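Local atomic coordinates of probable adhesion protein (Pseudomonas aeruginosa PAO1, PDB entry 6RU4), a protein that probably serves as a periplasmic solute-binding protein that captures ferrous iron for transport into the cell, and binds manganese(II) at the same site. Residues N109-L114 / L248-Y253. Sequence-based numbering, arbitrary orientation.
With MN (manganese (II) ion), chain E.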
loop_
_atom_site.group_PDB
_atom_site.type_symbol
_atom_site.label_atom_id
_atom_site.label_comp_id
_atom_site.label_asym_id
_atom_site.label_seq_id
_atom_site.Cartn_x
_atom_site.Cartn_y
_atom_site.Cartn_z
ATOM N N ASN A 109 -2.588 -0.210 10.695
ATOM C CA ASN A 109 -1.965 -0.700 9.476
ATOM C C ASN A 109 -2.165 0.400 8.403
ATOM O O ASN A 109 -3.314 0.685 8.043
ATOM C CB ASN A 109 -2.607 -2.020 9.020
ATOM C CG ASN A 109 -1.814 -2.725 7.928
ATOM O OD1 ASN A 109 -1.061 -2.110 7.185
ATOM N ND2 ASN A 109 -1.958 -4.031 7.793
ATOM N N PRO A 110 -1.085 1.042 7.886
ATOM C CA PRO A 110 -1.280 2.132 6.916
ATOM C C PRO A 110 -1.444 1.727 5.457
ATOM O O PRO A 110 -1.610 2.599 4.611
ATOM C CB PRO A 110 -0.022 2.994 7.106
ATOM C CG PRO A 110 0.848 2.265 8.138
ATOM C CD PRO A 110 0.347 0.882 8.212
ATOM N N HIS A 111 -1.416 0.433 5.153
ATOM C CA HIS A 111 -1.461 -0.115 3.792
ATOM C C HIS A 111 -2.832 -0.293 3.221
ATOM O O HIS A 111 -3.105 -1.306 2.567
ATOM C CB HIS A 111 -0.694 -1.442 3.738
ATOM C CG HIS A 111 0.701 -1.320 4.260
ATOM N ND1 HIS A 111 0.964 -1.324 5.617
ATOM C CD2 HIS A 111 1.854 -1.148 3.587
ATOM C CE1 HIS A 111 2.266 -1.224 5.725
ATOM N NE2 HIS A 111 2.850 -1.139 4.520
ATOM N N THR A 112 -3.684 0.738 3.389
ATOM C CA THR A 112 -5.061 0.761 2.895
ATOM C C THR A 112 -5.047 0.688 1.391
ATOM O O THR A 112 -5.889 0.025 0.786
ATOM C CB THR A 112 -5.733 2.002 3.387
ATOM O OG1 THR A 112 -4.907 3.097 3.019
ATOM C CG2 THR A 112 -5.929 2.003 4.901
ATOM N N PHE A 113 -4.031 1.323 0.800
ATOM C CA PHE A 113 -3.777 1.338 -0.624
ATOM C C PHE A 113 -3.568 -0.084 -1.241
ATOM O O PHE A 113 -3.613 -0.189 -2.458
ATOM C CB PHE A 113 -2.620 2.288 -0.952
ATOM C CG PHE A 113 -1.346 2.062 -0.185
ATOM C CD1 PHE A 113 -0.405 1.124 -0.621
ATOM C CD2 PHE A 113 -1.007 2.887 0.894
ATOM C CE1 PHE A 113 0.810 0.949 0.067
ATOM C CE2 PHE A 113 0.225 2.737 1.557
ATOM C CZ PHE A 113 1.126 1.772 1.133
ATOM N N LEU A 114 -3.405 -1.163 -0.432
ATOM C CA LEU A 114 -3.232 -2.515 -0.985
ATOM C C LEU A 114 -4.529 -3.336 -0.946
ATOM O O LEU A 114 -4.509 -4.554 -1.119
ATOM C CB LEU A 114 -2.042 -3.272 -0.357
ATOM C CG LEU A 114 -0.647 -2.759 -0.774
ATOM C CD1 LEU A 114 0.424 -3.404 0.018
ATOM C CD2 LEU A 114 -0.389 -2.996 -2.247
ATOM N N LEU A 248 4.879 -10.723 -3.254
ATOM C CA LEU A 248 3.916 -9.685 -3.597
ATOM C C LEU A 248 4.597 -8.332 -3.743
ATOM O O LEU A 248 5.701 -8.123 -3.256
ATOM C CB LEU A 248 2.729 -9.619 -2.602
ATOM C CG LEU A 248 1.849 -10.857 -2.441
ATOM C CD1 LEU A 248 0.846 -10.640 -1.342
ATOM C CD2 LEU A 248 1.146 -11.247 -3.744
ATOM N N SER A 249 3.914 -7.429 -4.441
ATOM C CA SER A 249 4.320 -6.062 -4.711
ATOM C C SER A 249 3.645 -5.099 -3.744
ATOM O O SER A 249 2.423 -5.147 -3.564
ATOM C CB SER A 249 3.933 -5.698 -6.135
ATOM O OG SER A 249 4.345 -4.376 -6.409
ATOM N N HIS A 250 4.450 -4.209 -3.140
ATOM C CA HIS A 250 4.024 -3.157 -2.218
ATOM C C HIS A 250 3.674 -1.901 -3.049
ATOM O O HIS A 250 3.091 -0.948 -2.513
ATOM C CB HIS A 250 5.167 -2.885 -1.218
ATOM C CG HIS A 250 4.874 -1.976 -0.052
ATOM N ND1 HIS A 250 4.586 -0.637 -0.229
ATOM C CD2 HIS A 250 4.998 -2.214 1.272
ATOM C CE1 HIS A 250 4.502 -0.113 0.976
ATOM N NE2 HIS A 250 4.733 -1.018 1.915
ATOM N N ILE A 251 3.962 -1.936 -4.383
ATOM C CA ILE A 251 3.728 -0.857 -5.370
ATOM C C ILE A 251 4.544 0.386 -4.907
ATOM O O ILE A 251 3.979 1.428 -4.636
ATOM C CB ILE A 251 2.181 -0.615 -5.669
ATOM C CG1 ILE A 251 1.432 -1.963 -5.935
ATOM C CG2 ILE A 251 1.958 0.360 -6.856
ATOM C CD1 ILE A 251 -0.104 -1.948 -5.816
ATOM N N SER A 252 5.876 0.244 -4.759
ATOM C CA SER A 252 6.802 1.282 -4.244
ATOM C C SER A 252 8.145 1.339 -5.015
ATOM O O SER A 252 9.062 2.097 -4.658
ATOM C CB SER A 252 7.086 1.049 -2.760
ATOM O OG SER A 252 7.994 -0.025 -2.552
ATOM N N TYR A 253 8.283 0.503 -6.026
ATOM C CA TYR A 253 9.533 0.529 -6.754
ATOM C C TYR A 253 9.333 0.902 -8.210
ATOM O O TYR A 253 8.373 0.452 -8.823
ATOM C CB TYR A 253 10.346 -0.784 -6.591
ATOM C CG TYR A 253 11.566 -0.796 -7.480
ATOM C CD1 TYR A 253 12.662 0.027 -7.202
ATOM C CD2 TYR A 253 11.559 -1.482 -8.692
ATOM C CE1 TYR A 253 13.735 0.128 -8.090
ATOM C CE2 TYR A 253 12.623 -1.388 -9.583
ATOM C CZ TYR A 253 13.715 -0.592 -9.273
ATOM O OH TYR A 253 14.770 -0.526 -10.149
HETATM MN MN MN E . 5.036 -0.717 4.123
#
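H111 and H250 meet at one manganese ion. H111 NE2 lies 2.3 Å from the manganese and H250 NE2 lies 2.2 Å from it. The shared metal draws H111 NE2 and H250 NE2 to 3.2 Å without a hydrogen bond. The two imidazole planes are turned 82° apart, and H250 NE2 arrives at the edge of the H111 ring. H41, H66, H177 and H199 complete a site of six histidines. F113 lies beside the site: its ring edge meets H250, with F113 CZ 3.9 Å from H250 CE1. H250 has CG anti to its backbone N (chi1 -171°), which carries the ring back toward the 109-114 loop. This solute-binding protein 9 family member has two halves, each built on a four-stranded parallel sheet. Each segment follows the last strand of one, 84-86 or 244-248. The metal thus joins loops from both halves. Further from the ion, L114 CD2 packs on I251 CD1 at 3.7 Å and passes near the S249 carbonyl. N109 OD1 is a second-shell partner of H111. It accepts a hydrogen bond from H111 ND1 at 2.7 Å, close to the imidazole plane, which limits ring rotation and leaves NE2 for the metal. The same oxygen accepts from H111 N in an Asx turn. In the other loop, S249 OG accepts a hydrogen bond from I251 N in an ST turn and also bonds to E264 of helix 260-277.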